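Local coordinates for protein Cys-Gly metallodipeptidase DUG1 (Saccharomyces cerevisiae, PDB 4G1P) that hydrolyses the dipeptide Cys-Gly as a zinc- or manganese-dependent M20 family peptidase and serves as the catalytic component of the glutathione-degrading complex, at residues 219-224 with 345-350; 260-265 with 315-320. All coordinates share one frame; numbering follows the deposited sequence.

Followed from the N terminus, the chain enters the sheet of the lid domain through strand 210-226, which carries residues 219-224. It then runs through helix 244-252 into the loop 260-265 and onward through several short helices. Contact 2 closes a loop when residues 315-320 lead into strand 318-325 beside that earlier segment. The chain next returns as strand 340-349, where residues 345-350 pair with 219-224 and close the longer loop of contact 1, which encloses contact 2 completely. The two meet in the sheet: strands 318-325 and 340-349 are neighbours, with probable hydrogen bonds from R348 N to S318 O and from S320 N to S346 O.

Contact 1: residues 219-224 with 345-350; sequences NYYQTI and FSIRTV. With CYS (cysteine), chain E.
The backbone N of Y221 donates a 2.8 Å hydrogen bond to O of F345, part of the antiparallel pairing of strands 210-226 and 340-349 in the lid-domain sheet of this M20 peptidase. F345 N returns a bond to Y221 O, and N219 and I347 form a second hydrogen-bonded pair, with a bond in each direction. Between them stands the non-hydrogen-bonded pair Y220 and S346, whose CA atoms are 4.2 Å apart. On the sheet face bearing Y221, F345 and I347, the F345 ring receives CB of Y221 over one face, 3.8 Å from its centroid, a CH-pi contact displaced toward the rim. The two aromatic planes lie at 29° but are slid apart and barely overlap. OG1 of T223 reaches the ring edge, 3.5 Å from F345 CE1; its hydroxyl bonds to T381. The F345 ring also packs on L319 and I321. An alanine here would probably leave Y221 CB without the ring beneath it and open a gap beside T223. On the other face, S346 CB lies 3.5 Å from CD2 of Y220, while S346 OG bonds to H322. The hydroxyl of Y220 bonds to K334 O of the second subunit. R348 extends to the substrate pocket: its NH2 bonds to S234 of the second subunit, and its NH1 donates a nearly straight bond (168°) to O of the bound cysteine at 2.9 Å.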
# COMPACT_ATOMS: atom_id res chain seq x y z
N ASN A 219 9.63 18.36 -6.81
CA ASN A 219 9.86 17.37 -7.85
C ASN A 219 9.48 16.00 -7.31
O ASN A 219 10.05 15.53 -6.31
CB ASN A 219 11.32 17.40 -8.33
CG ASN A 219 11.59 18.54 -9.30
OD1 ASN A 219 10.91 19.56 -9.27
ND2 ASN A 219 12.58 18.37 -10.16
N TYR A 220 8.51 15.36 -7.94
CA TYR A 220 8.01 14.10 -7.41
C TYR A 220 8.48 12.95 -8.29
O TYR A 220 8.22 12.93 -9.50
CB TYR A 220 6.49 14.12 -7.31
CG TYR A 220 5.94 13.16 -6.28
CD1 TYR A 220 5.91 11.80 -6.53
CD2 TYR A 220 5.45 13.61 -5.07
CE1 TYR A 220 5.40 10.91 -5.60
CE2 TYR A 220 4.94 12.73 -4.14
CZ TYR A 220 4.92 11.38 -4.41
OH TYR A 220 4.41 10.49 -3.49
N TYR A 221 9.18 12.00 -7.68
CA TYR A 221 9.79 10.89 -8.41
C TYR A 221 9.23 9.53 -8.01
O TYR A 221 8.75 9.33 -6.88
CB TYR A 221 11.31 10.89 -8.23
CG TYR A 221 11.98 12.15 -8.72
CD1 TYR A 221 12.23 12.35 -10.06
CD2 TYR A 221 12.34 13.15 -7.83
CE1 TYR A 221 12.83 13.51 -10.51
CE2 TYR A 221 12.94 14.32 -8.27
CZ TYR A 221 13.18 14.49 -9.61
OH TYR A 221 13.78 15.65 -10.06
N GLN A 222 9.32 8.59 -8.94
CA GLN A 222 9.08 7.19 -8.63
C GLN A 222 10.22 6.36 -9.18
O GLN A 222 10.60 6.49 -10.35
CB GLN A 222 7.72 6.70 -9.17
CG GLN A 222 7.57 6.74 -10.67
CD GLN A 222 6.21 6.25 -11.13
OE1 GLN A 222 5.34 5.94 -10.32
NE2 GLN A 222 6.02 6.16 -12.44
N THR A 223 10.80 5.53 -8.32
CA THR A 223 11.82 4.58 -8.76
C THR A 223 11.16 3.23 -9.02
O THR A 223 10.55 2.66 -8.11
CB THR A 223 12.97 4.44 -7.73
OG1 THR A 223 13.77 5.62 -7.75
CG2 THR A 223 13.86 3.26 -8.07
N ILE A 224 11.28 2.74 -10.25
CA ILE A 224 10.61 1.50 -10.65
C ILE A 224 11.58 0.33 -10.78
O ILE A 224 12.53 0.39 -11.56
CB ILE A 224 9.86 1.67 -11.96
CG1 ILE A 224 9.16 3.04 -12.00
CG2 ILE A 224 8.86 0.55 -12.14
CD1 ILE A 224 8.45 3.34 -13.32
N PHE A 345 9.05 9.20 -3.82
CA PHE A 345 9.79 10.22 -3.07
C PHE A 345 9.83 11.57 -3.79
O PHE A 345 9.87 11.65 -5.03
CB PHE A 345 11.22 9.74 -2.75
CG PHE A 345 12.10 9.62 -3.95
CD1 PHE A 345 12.03 8.52 -4.78
CD2 PHE A 345 13.00 10.62 -4.27
CE1 PHE A 345 12.85 8.41 -5.89
CE2 PHE A 345 13.82 10.52 -5.38
CZ PHE A 345 13.74 9.41 -6.19
N SER A 346 9.81 12.64 -3.02
CA SER A 346 9.87 13.97 -3.63
C SER A 346 10.93 14.87 -3.01
O SER A 346 11.36 14.68 -1.85
CB SER A 346 8.50 14.64 -3.58
OG SER A 346 8.03 14.67 -2.25
N ILE A 347 11.37 15.85 -3.79
CA ILE A 347 12.33 16.83 -3.32
C ILE A 347 11.71 18.23 -3.37
O ILE A 347 11.15 18.65 -4.38
CB ILE A 347 13.62 16.80 -4.14
CG1 ILE A 347 14.26 15.40 -4.08
CG2 ILE A 347 14.58 17.85 -3.63
CD1 ILE A 347 15.49 15.21 -4.97
N ARG A 348 11.78 18.93 -2.24
CA ARG A 348 11.36 20.32 -2.20
C ARG A 348 12.50 21.19 -2.70
O ARG A 348 13.58 21.20 -2.12
CB ARG A 348 10.97 20.71 -0.78
CG ARG A 348 9.73 19.97 -0.25
CD ARG A 348 8.45 20.41 -0.95
NE ARG A 348 7.35 19.52 -0.61
CZ ARG A 348 6.07 19.71 -0.96
NH1 ARG A 348 5.70 20.78 -1.65
NH2 ARG A 348 5.16 18.81 -0.59
N THR A 349 12.27 21.91 -3.79
CA THR A 349 13.34 22.70 -4.38
C THR A 349 13.38 24.14 -3.87
O THR A 349 12.36 24.72 -3.50
CB THR A 349 13.26 22.69 -5.90
OG1 THR A 349 12.09 23.39 -6.31
CG2 THR A 349 13.16 21.25 -6.41
N VAL A 350 14.58 24.70 -3.85
CA VAL A 350 14.80 26.07 -3.43
C VAL A 350 15.67 26.72 -4.48
O VAL A 350 16.19 26.04 -5.36
CB VAL A 350 15.55 26.10 -2.11
CG1 VAL A 350 14.73 25.42 -1.01
CG2 VAL A 350 16.90 25.44 -2.27
N CYS E . 0.35 19.66 -2.73
CA CYS E . 1.62 19.11 -3.18
C CYS E . 2.74 19.66 -2.28
O CYS E . 2.89 20.87 -2.12
CB CYS E . 1.86 19.43 -4.65
SG CYS E . 3.36 18.77 -5.31

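Contact 2: residues 260-265 with 315-320; sequences GKILID and RYPSLS
I262 and L319 bring the two backbones nearest, their CA atoms 6.3 Å apart, where a loop without regular structure passes strand 318-325 and makes no direct hydrogen bond to it. The arrangement illustrates how a loop can pack its apolar side chains on a sheet strand: strand 318-325 belongs to the mixed sheet of the lid domain, beside strand 340-349, and the loop leads from helix 244-252 to helix 267-270. I262 carries most of the contact. Its CG1 is anti to the carbonyl carbon (chi1 -56°), and the CD1 beyond it lies against the strand backbone, 3.5 Å from C of S318, and also approaches CB of P317 at 4.1 Å. The other branch, CG2, meets CD1 of L319 at 3.8 Å, so the two branches of the isoleucine touch different parts of the partner segment. CB of L319 packs on CG1 of I262 at 3.8 Å. The same leucine's CD1 is touched by CD1 of I264 at 4.1 Å, the two side chains crossing at about a right angle. I264 continues onto L361, V362 and H365 of helix 355-371, whereas L319 also rests on F345 and I347 of the neighbouring strand, joining loop, helix and sheet. At G260 the backbone takes a positive phi of 107°, where any CB would be pressed against the preceding carbonyl O. A water links the segments there, donating to O of G260 at 2.7 Å and accepting from N of L319 at 3.1 Å.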
# COMPACT_ATOMS: atom_id res chain seq x y z
N GLY A 260 17.95 14.37 7.83
CA GLY A 260 17.39 15.19 6.79
C GLY A 260 18.38 15.53 5.69
O GLY A 260 18.05 16.24 4.74
N LYS A 261 19.60 15.02 5.81
CA LYS A 261 20.61 15.33 4.81
C LYS A 261 20.37 14.56 3.51
O LYS A 261 20.43 13.34 3.49
CB LYS A 261 22.03 15.07 5.33
CG LYS A 261 23.11 15.73 4.46
CD LYS A 261 24.41 14.93 4.38
CE LYS A 261 25.38 15.31 5.49
NZ LYS A 261 26.71 14.66 5.28
N ILE A 262 20.10 15.29 2.44
CA ILE A 262 19.95 14.65 1.14
C ILE A 262 21.32 14.15 0.69
O ILE A 262 22.33 14.83 0.86
CB ILE A 262 19.35 15.63 0.13
CG1 ILE A 262 18.03 16.16 0.67
CG2 ILE A 262 19.16 14.97 -1.22
CD1 ILE A 262 17.30 17.08 -0.28
N LEU A 263 21.37 12.93 0.15
CA LEU A 263 22.63 12.27 -0.13
C LEU A 263 22.92 12.20 -1.61
O LEU A 263 23.83 11.51 -2.04
CB LEU A 263 22.64 10.87 0.45
CG LEU A 263 22.37 10.89 1.95
CD1 LEU A 263 22.34 9.51 2.51
CD2 LEU A 263 23.42 11.73 2.65
N ILE A 264 22.15 12.93 -2.40
CA ILE A 264 22.35 12.89 -3.83
C ILE A 264 23.41 13.91 -4.22
O ILE A 264 23.28 15.09 -3.90
CB ILE A 264 21.04 13.19 -4.55
CG1 ILE A 264 20.07 12.02 -4.33
CG2 ILE A 264 21.29 13.44 -6.01
CD1 ILE A 264 18.68 12.29 -4.83
N ASP A 265 24.46 13.46 -4.89
CA ASP A 265 25.51 14.37 -5.34
C ASP A 265 24.98 15.45 -6.27
O ASP A 265 24.17 15.18 -7.16
CB ASP A 265 26.64 13.62 -6.07
CG ASP A 265 27.60 12.94 -5.12
OD1 ASP A 265 27.65 13.36 -3.93
OD2 ASP A 265 28.31 12.00 -5.55
N ARG A 315 14.23 27.45 2.93
CA ARG A 315 15.24 27.79 1.93
C ARG A 315 16.34 26.75 1.73
O ARG A 315 17.20 26.94 0.89
CB ARG A 315 15.85 29.17 2.22
CG ARG A 315 16.56 29.28 3.56
CD ARG A 315 18.06 29.20 3.39
NE ARG A 315 18.53 30.15 2.39
CZ ARG A 315 19.48 29.89 1.50
NH1 ARG A 315 20.07 28.70 1.49
NH2 ARG A 315 19.84 30.81 0.61
N TYR A 316 16.29 25.66 2.50
CA TYR A 316 17.11 24.49 2.20
C TYR A 316 16.21 23.39 1.65
O TYR A 316 15.08 23.24 2.11
CB TYR A 316 17.85 24.00 3.45
CG TYR A 316 18.96 24.94 3.89
CD1 TYR A 316 19.82 25.50 2.95
CD2 TYR A 316 19.12 25.29 5.22
CE1 TYR A 316 20.84 26.36 3.34
CE2 TYR A 316 20.13 26.15 5.61
CZ TYR A 316 20.98 26.69 4.66
OH TYR A 316 21.99 27.55 5.03
N PRO A 317 16.69 22.63 0.66
CA PRO A 317 15.86 21.57 0.07
C PRO A 317 15.55 20.47 1.07
O PRO A 317 16.17 20.40 2.13
CB PRO A 317 16.72 21.03 -1.07
CG PRO A 317 18.11 21.39 -0.71
CD PRO A 317 18.03 22.68 0.06
N SER A 318 14.57 19.63 0.74
CA SER A 318 14.29 18.46 1.57
C SER A 318 13.90 17.28 0.69
O SER A 318 13.49 17.45 -0.45
CB SER A 318 13.18 18.76 2.58
OG SER A 318 12.00 19.17 1.92
N LEU A 319 14.06 16.07 1.23
CA LEU A 319 13.70 14.86 0.49
C LEU A 319 12.84 14.02 1.41
O LEU A 319 13.23 13.70 2.53
CB LEU A 319 14.94 14.09 0.04
CG LEU A 319 14.82 13.07 -1.09
CD1 LEU A 319 16.19 12.72 -1.66
CD2 LEU A 319 14.13 11.79 -0.65
N SER A 320 11.64 13.69 0.94
CA SER A 320 10.72 12.90 1.74
C SER A 320 10.41 11.58 1.04
O SER A 320 10.38 11.49 -0.19
CB SER A 320 9.43 13.67 1.99
OG SER A 320 9.56 14.55 3.10
O HOH W 1 15.46 16.70 3.97